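Local coordinates for peroxiredoxin 5 (Alvinella pompejana, PDB 2XHF), which probably reduces hydrogen peroxide and organic peroxides as a thiol-dependent peroxidase of the peroxiredoxin family, at residues 11-23 / 137-149. Sequence-based numbering, arbitrary orientation.
Sequences GSPIKVGDIIPDV and AMLIDDNKIRSVS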
ATOM      1  N   GLY A  11       6.523  -1.445 -23.150  1.00 51.32           N
ATOM      2  CA  GLY A  11       7.528  -0.413 -23.336  1.00 54.39           C
ATOM      3  C   GLY A  11       8.843  -0.960 -23.866  1.00 52.38           C
ATOM      4  O   GLY A  11       9.369  -1.952 -23.360  1.00 44.85           O
ATOM      5  N   SER A  12       9.386  -0.306 -24.885  1.00 60.07           N
ATOM      6  CA  SER A  12      10.635  -0.746 -25.491  1.00 65.01           C
ATOM      7  C   SER A  12      11.818  -0.463 -24.571  1.00 61.12           C
ATOM      8  O   SER A  12      11.714   0.355 -23.654  1.00 56.32           O
ATOM      9  CB  SER A  12      10.841  -0.047 -26.834  1.00 71.97           C
ATOM     10  OG  SER A  12      10.784   1.361 -26.682  1.00 71.68           O
ATOM     11  N   PRO A  13      12.950  -1.145 -24.813  1.00 65.56           N
ATOM     12  CA  PRO A  13      14.163  -0.873 -24.039  1.00 64.17           C
ATOM     13  C   PRO A  13      14.457   0.619 -23.959  1.00 60.27           C
ATOM     14  O   PRO A  13      14.585   1.307 -24.976  1.00 53.57           O
ATOM     15  CB  PRO A  13      15.263  -1.618 -24.812  1.00 71.02           C
ATOM     16  CG  PRO A  13      14.635  -2.040 -26.117  1.00 76.60           C
ATOM     17  CD  PRO A  13      13.177  -2.176 -25.838  1.00 76.22           C
ATOM     18  N   ILE A  14      14.553   1.104 -22.729  1.00 63.64           N
ATOM     19  CA  ILE A  14      14.821   2.506 -22.452  1.00 60.04           C
ATOM     20  C   ILE A  14      16.155   2.873 -23.092  1.00 55.07           C
ATOM     21  O   ILE A  14      16.999   2.003 -23.312  1.00 56.27           O
ATOM     22  CB  ILE A  14      14.884   2.756 -20.927  1.00 64.16           C
ATOM     23  CG1 ILE A  14      13.745   2.018 -20.204  1.00 65.19           C
ATOM     24  CG2 ILE A  14      14.819   4.245 -20.631  1.00 66.46           C
ATOM     25  CD1 ILE A  14      13.951   1.888 -18.718  1.00 70.23           C
ATOM     26  N   LYS A  15      16.355   4.151 -23.397  1.00 51.31           N
ATOM     27  CA  LYS A  15      17.565   4.559 -24.101  1.00 44.77           C
ATOM     28  C   LYS A  15      17.922   6.020 -23.844  1.00 33.98           C
ATOM     29  O   LYS A  15      17.050   6.880 -23.800  1.00 34.96           O
ATOM     30  CB  LYS A  15      17.382   4.310 -25.599  1.00 55.70           C
ATOM     31  CG  LYS A  15      18.629   4.473 -26.433  1.00 58.57           C
ATOM     32  CD  LYS A  15      18.436   3.853 -27.815  1.00 55.72           C
ATOM     33  CE  LYS A  15      17.218   4.431 -28.520  1.00 62.15           C
ATOM     34  NZ  LYS A  15      16.967   3.788 -29.836  1.00 73.91           N
ATOM     35  N   VAL A  16      19.208   6.308 -23.668  1.00 32.95           N
ATOM     36  CA  VAL A  16      19.638   7.689 -23.455  1.00 25.74           C
ATOM     37  C   VAL A  16      19.150   8.586 -24.597  1.00 26.81           C
ATOM     38  O   VAL A  16      19.301   8.253 -25.766  1.00 29.92           O
ATOM     39  CB  VAL A  16      21.169   7.796 -23.306  1.00 30.27           C
ATOM     40  CG1 VAL A  16      21.625   9.243 -23.402  1.00 31.35           C
ATOM     41  CG2 VAL A  16      21.599   7.195 -21.989  1.00 31.13           C
ATOM     42  N   GLY A  17      18.549   9.718 -24.250  1.00 25.78           N
ATOM     43  CA  GLY A  17      18.041  10.651 -25.235  1.00 28.44           C
ATOM     44  C   GLY A  17      16.533  10.574 -25.364  1.00 26.58           C
ATOM     45  O   GLY A  17      15.912  11.498 -25.887  1.00 31.97           O
ATOM     46  N   ASP A  18      15.947   9.467 -24.919  1.00 27.87           N
ATOM     47  CA  ASP A  18      14.499   9.305 -24.949  1.00 25.60           C
ATOM     48  C   ASP A  18      13.808  10.293 -24.004  1.00 23.96           C
ATOM     49  O   ASP A  18      14.337  10.626 -22.938  1.00 25.10           O
ATOM     50  CB  ASP A  18      14.095   7.887 -24.536  1.00 33.16           C
ATOM     51  CG  ASP A  18      14.473   6.836 -25.566  1.00 32.92           C
ATOM     52  OD1 ASP A  18      14.877   7.204 -26.688  1.00 37.96           O
ATOM     53  OD2 ASP A  18      14.344   5.637 -25.248  1.00 38.10           O
ATOM     54  N   ILE A  19      12.627  10.753 -24.403  1.00 23.61           N
ATOM     55  CA  ILE A  19      11.743  11.510 -23.523  1.00 21.63           C
ATOM     56  C   ILE A  19      10.990  10.496 -22.665  1.00 18.96           C
ATOM     57  O   ILE A  19      10.444   9.524 -23.180  1.00 21.82           O
ATOM     58  CB  ILE A  19      10.775  12.408 -24.353  1.00 22.45           C
ATOM     59  CG1 ILE A  19      11.580  13.386 -25.225  1.00 21.79           C
ATOM     60  CG2 ILE A  19       9.831  13.155 -23.450  1.00 22.76           C
ATOM     61  CD1 ILE A  19      10.753  14.275 -26.089  1.00 30.48           C
ATOM     62  N   ILE A  20      10.970  10.695 -21.353  1.00 18.87           N
ATOM     63  CA  ILE A  20      10.235   9.753 -20.494  1.00 18.57           C
ATOM     64  C   ILE A  20       8.736   9.778 -20.818  1.00 16.41           C
ATOM     65  O   ILE A  20       8.210  10.798 -21.284  1.00 18.06           O
ATOM     66  CB  ILE A  20      10.463  10.022 -18.970  1.00 15.92           C
ATOM     67  CG1 ILE A  20       9.835  11.366 -18.531  1.00 15.66           C
ATOM     68  CG2 ILE A  20      11.967   9.963 -18.624  1.00 20.62           C
ATOM     69  CD1 ILE A  20       9.971  11.652 -17.027  1.00 16.19           C
ATOM     70  N   PRO A  21       8.036   8.656 -20.571  1.00 17.02           N
ATOM     71  CA  PRO A  21       6.591   8.620 -20.832  1.00 17.35           C
ATOM     72  C   PRO A  21       5.868   9.753 -20.126  1.00 15.02           C
ATOM     73  O   PRO A  21       6.120  10.029 -18.958  1.00 19.88           O
ATOM     74  CB  PRO A  21       6.162   7.267 -20.253  1.00 20.79           C
ATOM     75  CG  PRO A  21       7.385   6.430 -20.351  1.00 22.98           C
ATOM     76  CD  PRO A  21       8.533   7.363 -20.070  1.00 19.78           C
ATOM     77  N   ASP A  22       4.961  10.375 -20.865  1.00 16.40           N
ATOM     78  CA  ASP A  22       4.222  11.542 -20.444  1.00 18.33           C
ATOM     79  C   ASP A  22       2.905  11.032 -19.866  1.00 20.97           C
ATOM     80  O   ASP A  22       1.875  11.064 -20.524  1.00 26.01           O
ATOM     81  CB  ASP A  22       4.000  12.410 -21.702  1.00 28.35           C
ATOM     82  CG  ASP A  22       3.458  13.797 -21.418  1.00 26.61           C
ATOM     83  OD1 ASP A  22       3.345  14.219 -20.240  1.00 27.86           O
ATOM     84  OD2 ASP A  22       3.172  14.488 -22.440  1.00 32.89           O
ATOM     85  N   VAL A  23       2.946  10.523 -18.641  1.00 18.75           N
ATOM     86  CA  VAL A  23       1.739   9.992 -18.017  1.00 18.22           C
ATOM     87  C   VAL A  23       1.501  10.634 -16.659  1.00 15.48           C
ATOM     88  O   VAL A  23       2.406  11.222 -16.064  1.00 17.38           O
ATOM     89  CB  VAL A  23       1.783   8.472 -17.862  1.00 27.30           C
ATOM     90  CG1 VAL A  23       2.270   7.793 -19.142  1.00 32.27           C
ATOM     91  CG2 VAL A  23       2.640   8.119 -16.738  1.00 32.58           C
ATOM     92  N   ALA A 137      17.421   3.453 -11.803  1.00 17.69           N
ATOM     93  CA  ALA A 137      17.720   4.834 -11.426  1.00 15.80           C
ATOM     94  C   ALA A 137      18.165   5.555 -12.693  1.00 16.23           C
ATOM     95  O   ALA A 137      19.021   5.057 -13.423  1.00 21.91           O
ATOM     96  CB  ALA A 137      18.794   4.899 -10.363  1.00 18.02           C
ATOM     97  N   MET A 138      17.585   6.723 -12.950  1.00 17.48           N
ATOM     98  CA  MET A 138      17.884   7.471 -14.148  1.00 15.55           C
ATOM     99  C   MET A 138      18.180   8.904 -13.821  1.00 15.43           C
ATOM    100  O   MET A 138      17.596   9.479 -12.898  1.00 16.83           O
ATOM    101  CB  MET A 138      16.685   7.421 -15.095  1.00 19.77           C
ATOM    102  CG  MET A 138      16.408   6.006 -15.613  1.00 25.71           C
ATOM    103  SD  MET A 138      15.032   5.921 -16.768  1.00 32.73           S
ATOM    104  CE  MET A 138      14.082   7.262 -16.116  1.00 27.96           C
ATOM    105  N   LEU A 139      19.078   9.479 -14.608  1.00 15.32           N
ATOM    106  CA  LEU A 139      19.293  10.909 -14.603  1.00 15.70           C
ATOM    107  C   LEU A 139      18.417  11.505 -15.700  1.00 15.80           C
ATOM    108  O   LEU A 139      18.394  11.011 -16.831  1.00 15.77           O
ATOM    109  CB  LEU A 139      20.752  11.222 -14.885  1.00 16.57           C
ATOM    110  CG  LEU A 139      21.765  10.677 -13.897  1.00 16.43           C
ATOM    111  CD1 LEU A 139      23.158  11.224 -14.264  1.00 21.64           C
ATOM    112  CD2 LEU A 139      21.410  11.029 -12.483  1.00 18.67           C
ATOM    113  N   ILE A 140      17.711  12.575 -15.358  1.00 16.67           N
ATOM    114  CA  ILE A 140      16.785  13.209 -16.259  1.00 15.26           C
ATOM    115  C   ILE A 140      17.215  14.667 -16.454  1.00 16.00           C
ATOM    116  O   ILE A 140      17.713  15.309 -15.552  1.00 16.64           O
ATOM    117  CB  ILE A 140      15.374  13.206 -15.658  1.00 16.09           C
ATOM    118  CG1 ILE A 140      14.946  11.813 -15.158  1.00 24.96           C
ATOM    119  CG2 ILE A 140      14.362  13.787 -16.645  1.00 16.71           C
ATOM    120  CD1 ILE A 140      14.838  10.789 -16.206  1.00 26.43           C
ATOM    121  N   ASP A 141      17.014  15.185 -17.656  1.00 16.11           N
ATOM    122  CA  ASP A 141      17.260  16.592 -17.968  1.00 19.26           C
ATOM    123  C   ASP A 141      16.112  17.068 -18.852  1.00 15.50           C
ATOM    124  O   ASP A 141      15.994  16.636 -19.993  1.00 17.80           O
ATOM    125  CB  ASP A 141      18.611  16.728 -18.679  1.00 18.93           C
ATOM    126  CG  ASP A 141      18.998  18.172 -18.979  1.00 25.40           C
ATOM    127  OD1 ASP A 141      18.118  19.048 -19.046  1.00 28.43           O
ATOM    128  OD2 ASP A 141      20.221  18.415 -19.126  1.00 29.89           O
ATOM    129  N   ASP A 142      15.223  17.887 -18.296  1.00 16.25           N
ATOM    130  CA  ASP A 142      14.088  18.420 -19.066  1.00 17.46           C
ATOM    131  C   ASP A 142      13.329  17.274 -19.703  1.00 17.21           C
ATOM    132  O   ASP A 142      12.960  17.321 -20.870  1.00 17.09           O
ATOM    133  CB  ASP A 142      14.558  19.402 -20.147  1.00 18.37           C
ATOM    134  CG  ASP A 142      13.410  20.105 -20.844  1.00 22.04           C
ATOM    135  OD1 ASP A 142      12.383  20.369 -20.186  1.00 19.43           O
ATOM    136  OD2 ASP A 142      13.542  20.388 -22.065  1.00 22.99           O
ATOM    137  N   ASN A 143      13.084  16.254 -18.895  1.00 16.52           N
ATOM    138  CA  ASN A 143      12.312  15.066 -19.259  1.00 14.92           C
ATOM    139  C   ASN A 143      12.948  14.101 -20.239  1.00 16.81           C
ATOM    140  O   ASN A 143      12.320  13.120 -20.637  1.00 18.56           O
ATOM    141  CB  ASN A 143      10.886  15.449 -19.645  1.00 16.45           C
ATOM    142  CG  ASN A 143      10.146  15.978 -18.472  1.00 14.40           C
ATOM    143  OD1 ASN A 143      10.116  15.325 -17.436  1.00 15.91           O
ATOM    144  ND2 ASN A 143       9.573  17.175 -18.591  1.00 15.74           N
ATOM    145  N   LYS A 144      14.215  14.335 -20.554  1.00 17.02           N
ATOM    146  CA  LYS A 144      14.977  13.424 -21.386  1.00 18.45           C
ATOM    147  C   LYS A 144      15.911  12.586 -20.507  1.00 16.87           C
ATOM    148  O   LYS A 144      16.469  13.076 -19.529  1.00 20.71           O
ATOM    149  CB  LYS A 144      15.805  14.212 -22.398  1.00 23.07           C
ATOM    150  CG  LYS A 144      14.997  14.842 -23.520  1.00 32.02           C
ATOM    151  CD  LYS A 144      15.913  15.570 -24.497  1.00 47.09           C
ATOM    152  CE  LYS A 144      15.165  16.041 -25.737  1.00 63.00           C
ATOM    153  NZ  LYS A 144      13.982  16.888 -25.401  1.00 63.85           N
ATOM    154  N   ILE A 145      16.110  11.330 -20.877  1.00 19.11           N
ATOM    155  CA  ILE A 145      16.993  10.458 -20.120  1.00 23.57           C
ATOM    156  C   ILE A 145      18.448  10.758 -20.474  1.00 21.35           C
ATOM    157  O   ILE A 145      18.828  10.733 -21.647  1.00 27.59           O
ATOM    158  CB  ILE A 145      16.636   8.974 -20.385  1.00 20.92           C
ATOM    159  CG1 ILE A 145      15.225   8.686 -19.848  1.00 25.78           C
ATOM    160  CG2 ILE A 145      17.664   8.040 -19.764  1.00 23.40           C
ATOM    161  CD1 ILE A 145      14.681   7.340 -20.255  1.00 31.13           C
ATOM    162  N   ARG A 146      19.245  11.105 -19.470  1.00 19.58           N
ATOM    163  CA  ARG A 146      20.684  11.334 -19.662  1.00 23.67           C
ATOM    164  C   ARG A 146      21.522  10.113 -19.302  1.00 22.92           C
ATOM    165  O   ARG A 146      22.611   9.935 -19.832  1.00 26.97           O
ATOM    166  CB  ARG A 146      21.172  12.523 -18.833  1.00 25.91           C
ATOM    167  CG  ARG A 146      20.764  13.888 -19.311  1.00 39.43           C
ATOM    168  CD  ARG A 146      21.445  14.926 -18.426  1.00 52.67           C
ATOM    169  NE  ARG A 146      22.125  15.980 -19.177  1.00 54.77           N
ATOM    170  CZ  ARG A 146      23.308  15.837 -19.771  1.00 57.81           C
ATOM    171  NH1 ARG A 146      23.948  14.677 -19.724  1.00 65.02           N
ATOM    172  NH2 ARG A 146      23.847  16.856 -20.425  1.00 74.90           N
ATOM    173  N   SER A 147      21.004   9.283 -18.407  1.00 21.75           N
ATOM    174  CA  SER A 147      21.696   8.081 -17.939  1.00 21.99           C
ATOM    175  C   SER A 147      20.702   7.073 -17.378  1.00 24.60           C
ATOM    176  O   SER A 147      19.721   7.467 -16.756  1.00 22.86           O
ATOM    177  CB  SER A 147      22.721   8.445 -16.857  1.00 28.42           C
ATOM    178  OG  SER A 147      23.409   7.301 -16.404  1.00 36.17           O
ATOM    179  N   VAL A 148      20.958   5.778 -17.581  1.00 26.85           N
ATOM    180  CA  VAL A 148      20.110   4.724 -17.029  1.00 33.17           C
ATOM    181  C   VAL A 148      20.915   3.616 -16.368  1.00 34.96           C
ATOM    182  O   VAL A 148      21.862   3.086 -16.951  1.00 40.75           O
ATOM    183  CB  VAL A 148      19.261   4.039 -18.101  1.00 46.18           C
ATOM    184  CG1 VAL A 148      18.193   3.172 -17.439  1.00 48.08           C
ATOM    185  CG2 VAL A 148      18.629   5.055 -19.004  1.00 46.46           C
ATOM    186  N   SER A 149      20.482   3.239 -15.171  1.00 33.85           N
ATOM    187  CA  SER A 149      21.094   2.167 -14.399  1.00 35.42           C
ATOM    188  C   SER A 149      20.048   1.196 -13.857  1.00 36.43           C
ATOM    189  O   SER A 149      18.897   1.582 -13.578  1.00 32.33           O
ATOM    190  CB  SER A 149      21.862   2.767 -13.227  1.00 39.98           C
ATOM    191  OG  SER A 149      22.728   3.782 -13.686  1.00 42.83           O
TER
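Three backbone hydrogen bonds join residues 17-20 to the edge strand 144-150 and the turn before it. Gly17 N donates to Ile145 O at 2.8 Å, in the carbonyl plane. Ile145 N returns a bond to Asp18 O, also 2.8 Å. Ile20 N reaches Asn143 O at 2.9 Å, almost straight on to the carbonyl (C=O...N 174°). Between the last two, Ile19 and Lys144 form a single antiparallel bridge, a non-hydrogen-bonded pair. Asp18 O and Asn143 O each take a CA-H contact, from Lys144 and Ile19. A type II turn, Lys15 to Asp18, presents Gly17 N, and a type I' turn, Asp141 to Lys144, presents Asn143 O.

Ile20 and Ile145 carry most of the apolar contact. Ile20 CG2 lies 3.7 Å from Ile145 CG1 and 3.8 Å from Ile140 CD1, and more loosely touches Met138 CE. With chi1 at 67°, Ile20 CG1 sits between the backbone N and carbonyl carbon, and CD1 comes within 3.7 Å of Asn143 OD1. An alanine here would lack both branches, and is likely to leave a gap beside Ile145 and Ile140. Val16 lays its methyls along the backbone of 145-146, CG2 being 3.6 Å from Arg146 O.

A salt bridge from Arg146 NE to Asp141 OD2, in the guanidinium plane, spans the hairpin. Asn143 ND2 donates to His37 O at helix 37-40.

Arg146 and Ser147 form a classic beta bulge opposite Leu139. The N-terminal segment thus clips onto the edge hairpin of the central mixed sheet of a thioredoxin-like fold.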